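PDB 4R5O: quinonprotein alcohol dehydrogenase-like protein from Bacteroides thetaiotaomicron VPI-5482, which is of unknown function but binds calcium and joins an immunoglobulin-like beta-sandwich domain to a seven-bladed beta-propeller of the YVTN repeat family. Local coordinates for residues H166-D171 / L175-S180. Numbering follows the deposited sequence.
Sequences HFYIVD and LYYENS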
loop_
_atom_site.group_PDB
_atom_site.type_symbol
_atom_site.label_atom_id
_atom_site.label_comp_id
_atom_site.label_asym_id
_atom_site.label_seq_id
_atom_site.Cartn_x
_atom_site.Cartn_y
_atom_site.Cartn_z
ATOM N N HIS A 166 -14.375 0.047 -4.890
ATOM C CA HIS A 166 -13.845 -0.589 -3.675
ATOM C C HIS A 166 -12.521 -1.296 -3.971
ATOM O O HIS A 166 -11.640 -1.354 -3.119
ATOM C CB HIS A 166 -14.848 -1.577 -3.083
ATOM C CG HIS A 166 -16.195 -0.977 -2.880
ATOM N ND1 HIS A 166 -17.231 -1.210 -3.778
ATOM C CD2 HIS A 166 -16.611 -0.097 -1.946
ATOM C CE1 HIS A 166 -18.263 -0.527 -3.317
ATOM N NE2 HIS A 166 -17.936 0.169 -2.222
ATOM N N PHE A 167 -12.376 -1.804 -5.185
ATOM C CA PHE A 167 -11.191 -2.551 -5.564
ATOM C C PHE A 167 -10.361 -1.748 -6.558
ATOM O O PHE A 167 -10.881 -1.274 -7.563
ATOM C CB PHE A 167 -11.618 -3.907 -6.156
ATOM C CG PHE A 167 -10.484 -4.866 -6.377
ATOM C CD1 PHE A 167 -10.103 -5.755 -5.377
ATOM C CD2 PHE A 167 -9.804 -4.895 -7.589
ATOM C CE1 PHE A 167 -9.048 -6.639 -5.578
ATOM C CE2 PHE A 167 -8.733 -5.764 -7.780
ATOM C CZ PHE A 167 -8.367 -6.635 -6.777
ATOM N N TYR A 168 -9.077 -1.601 -6.270
ATOM C CA TYR A 168 -8.124 -0.829 -7.066
ATOM C C TYR A 168 -6.889 -1.641 -7.435
ATOM O O TYR A 168 -6.385 -2.394 -6.600
ATOM C CB TYR A 168 -7.676 0.415 -6.273
ATOM C CG TYR A 168 -8.786 1.396 -5.936
ATOM C CD1 TYR A 168 -9.641 1.170 -4.864
ATOM C CD2 TYR A 168 -8.890 2.617 -6.603
ATOM C CE1 TYR A 168 -10.646 2.075 -4.541
ATOM C CE2 TYR A 168 -9.898 3.526 -6.295
ATOM C CZ TYR A 168 -10.764 3.258 -5.255
ATOM O OH TYR A 168 -11.729 4.191 -4.942
ATOM N N ILE A 169 -6.396 -1.474 -8.683
ATOM C CA ILE A 169 -5.148 -2.059 -9.158
ATOM C C ILE A 169 -4.201 -0.897 -9.408
ATOM O O ILE A 169 -4.494 0.001 -10.213
ATOM C CB ILE A 169 -5.250 -3.006 -10.382
ATOM C CG1 ILE A 169 -6.392 -4.026 -10.262
ATOM C CG2 ILE A 169 -3.863 -3.677 -10.664
ATOM C CD1 ILE A 169 -6.622 -4.807 -11.532
ATOM N N VAL A 170 -3.095 -0.897 -8.657
ATOM C CA VAL A 170 -2.022 0.103 -8.669
ATOM C C VAL A 170 -0.739 -0.629 -9.016
ATOM O O VAL A 170 -0.479 -1.672 -8.426
ATOM C CB VAL A 170 -1.944 0.858 -7.298
ATOM C CG1 VAL A 170 -0.759 1.824 -7.244
ATOM C CG2 VAL A 170 -3.255 1.583 -6.979
ATOM N N ASP A 171 0.037 -0.129 -9.999
ATOM C CA ASP A 171 1.318 -0.740 -10.334
ATOM C C ASP A 171 2.278 -0.616 -9.113
ATOM O O ASP A 171 2.395 0.469 -8.531
ATOM C CB ASP A 171 1.919 -0.116 -11.597
ATOM C CG ASP A 171 3.216 -0.775 -12.010
ATOM O OD1 ASP A 171 3.216 -2.010 -12.222
ATOM O OD2 ASP A 171 4.227 -0.066 -12.109
ATOM N N LEU A 175 3.603 3.005 -8.917
ATOM C CA LEU A 175 2.501 3.546 -8.089
ATOM C C LEU A 175 1.432 4.171 -9.016
ATOM O O LEU A 175 0.544 4.894 -8.569
ATOM C CB LEU A 175 3.016 4.561 -7.036
ATOM C CG LEU A 175 2.308 4.603 -5.709
ATOM C CD1 LEU A 175 2.361 3.212 -4.989
ATOM C CD2 LEU A 175 2.910 5.636 -4.843
ATOM N N TYR A 176 1.498 3.843 -10.309
ATOM C CA TYR A 176 0.549 4.291 -11.313
ATOM C C TYR A 176 -0.741 3.518 -11.170
ATOM O O TYR A 176 -0.717 2.288 -11.042
ATOM C CB TYR A 176 1.114 4.131 -12.749
ATOM C CG TYR A 176 2.320 4.966 -13.151
ATOM C CD1 TYR A 176 2.885 5.891 -12.276
ATOM C CD2 TYR A 176 2.884 4.846 -14.421
ATOM C CE1 TYR A 176 3.995 6.653 -12.642
ATOM C CE2 TYR A 176 3.979 5.626 -14.809
ATOM C CZ TYR A 176 4.529 6.532 -13.916
ATOM O OH TYR A 176 5.601 7.319 -14.280
ATOM N N TYR A 177 -1.864 4.237 -11.197
ATOM C CA TYR A 177 -3.196 3.689 -11.179
ATOM C C TYR A 177 -3.418 2.887 -12.460
ATOM O O TYR A 177 -3.057 3.360 -13.533
ATOM C CB TYR A 177 -4.214 4.838 -11.017
ATOM C CG TYR A 177 -5.659 4.454 -11.280
ATOM C CD1 TYR A 177 -6.462 3.931 -10.266
ATOM C CD2 TYR A 177 -6.224 4.625 -12.534
ATOM C CE1 TYR A 177 -7.791 3.584 -10.505
ATOM C CE2 TYR A 177 -7.539 4.264 -12.791
ATOM C CZ TYR A 177 -8.330 3.760 -11.773
ATOM O OH TYR A 177 -9.637 3.431 -12.066
ATOM N N GLU A 178 -3.972 1.681 -12.362
ATOM C CA GLU A 178 -4.247 0.917 -13.566
ATOM C C GLU A 178 -5.738 0.818 -13.788
ATOM O O GLU A 178 -6.219 1.162 -14.874
ATOM C CB GLU A 178 -3.624 -0.463 -13.528
ATOM C CG GLU A 178 -2.119 -0.388 -13.663
ATOM C CD GLU A 178 -1.431 -1.721 -13.838
ATOM O OE1 GLU A 178 -2.125 -2.762 -13.815
ATOM O OE2 GLU A 178 -0.195 -1.718 -14.033
ATOM N N ASN A 179 -6.479 0.384 -12.756
ATOM C CA ASN A 179 -7.920 0.199 -12.859
ATOM C C ASN A 179 -8.557 0.153 -11.469
ATOM O O ASN A 179 -7.850 0.042 -10.465
ATOM C CB ASN A 179 -8.184 -1.119 -13.630
ATOM C CG ASN A 179 -9.541 -1.294 -14.231
ATOM O OD1 ASN A 179 -10.372 -0.379 -14.221
ATOM N ND2 ASN A 179 -9.778 -2.484 -14.786
ATOM N N SER A 180 -9.891 0.268 -11.415
ATOM C CA SER A 180 -10.696 0.198 -10.192
ATOM C C SER A 180 -12.150 -0.148 -10.540
ATOM O O SER A 180 -12.580 0.039 -11.688
ATOM C CB SER A 180 -10.623 1.489 -9.387
ATOM O OG SER A 180 -11.137 2.586 -10.120
#
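Ile169 and Asn179 form the hydrogen-bonded pair at the middle of this antiparallel hairpin, Ile169 N giving a nearly straight bond of 2.8 Å to Asn179 O. Ile169 O is a shared acceptor, taking Asn179 N on a lone pair in the carbonyl plane and Glu178 N at 2.8 Å. Two residues thus face one, a classic beta bulge that shifts the register, so that Val170 pairs with Tyr177. Toward the turn, Asp171 N reaches Tyr176 O at 2.7 Å and Leu175 N returns to Asp171 O.

At the bulge, Glu178 leans toward the opposing strand. Its CB lies 3.5 Å from Ile169 O; with CG anti to the carbonyl carbon (chi1 -71°), the extended chain carries OE1 to Ile169 CG2 and OE2 to 3.6 Å from Asp171 CB. The carboxylates of Glu178 and Asp171 are almost parallel, 7° apart, and their like charges are probably eased by Lys152, which touches Glu178 and makes a long, weak ion pair with Asp171, whose OD2 is bonded to Thr174.

On the face shared by Tyr168, Val170, Tyr177 and Ser180, Ser180 CB packs 3.5 Å from Tyr168 CD2, while the edges of the two tyrosine rings meet, CD2 of Tyr168 4.2 Å from CE1 of Tyr177. Tyr168 OH is hydrogen-bonded to Arg164. With an alanine here, Ser180 CB and the Tyr177 edge would probably lose this neighbour and Arg164 its hydroxyl partner.

Strand 177-181 forms one edge of a four-stranded antiparallel sheet, consistent with one propeller blade; strand 167-171 runs between it and strand 152-158, with helix 126-129 against Val170 and Tyr177 and Leu213 against Ile169 and Asn179.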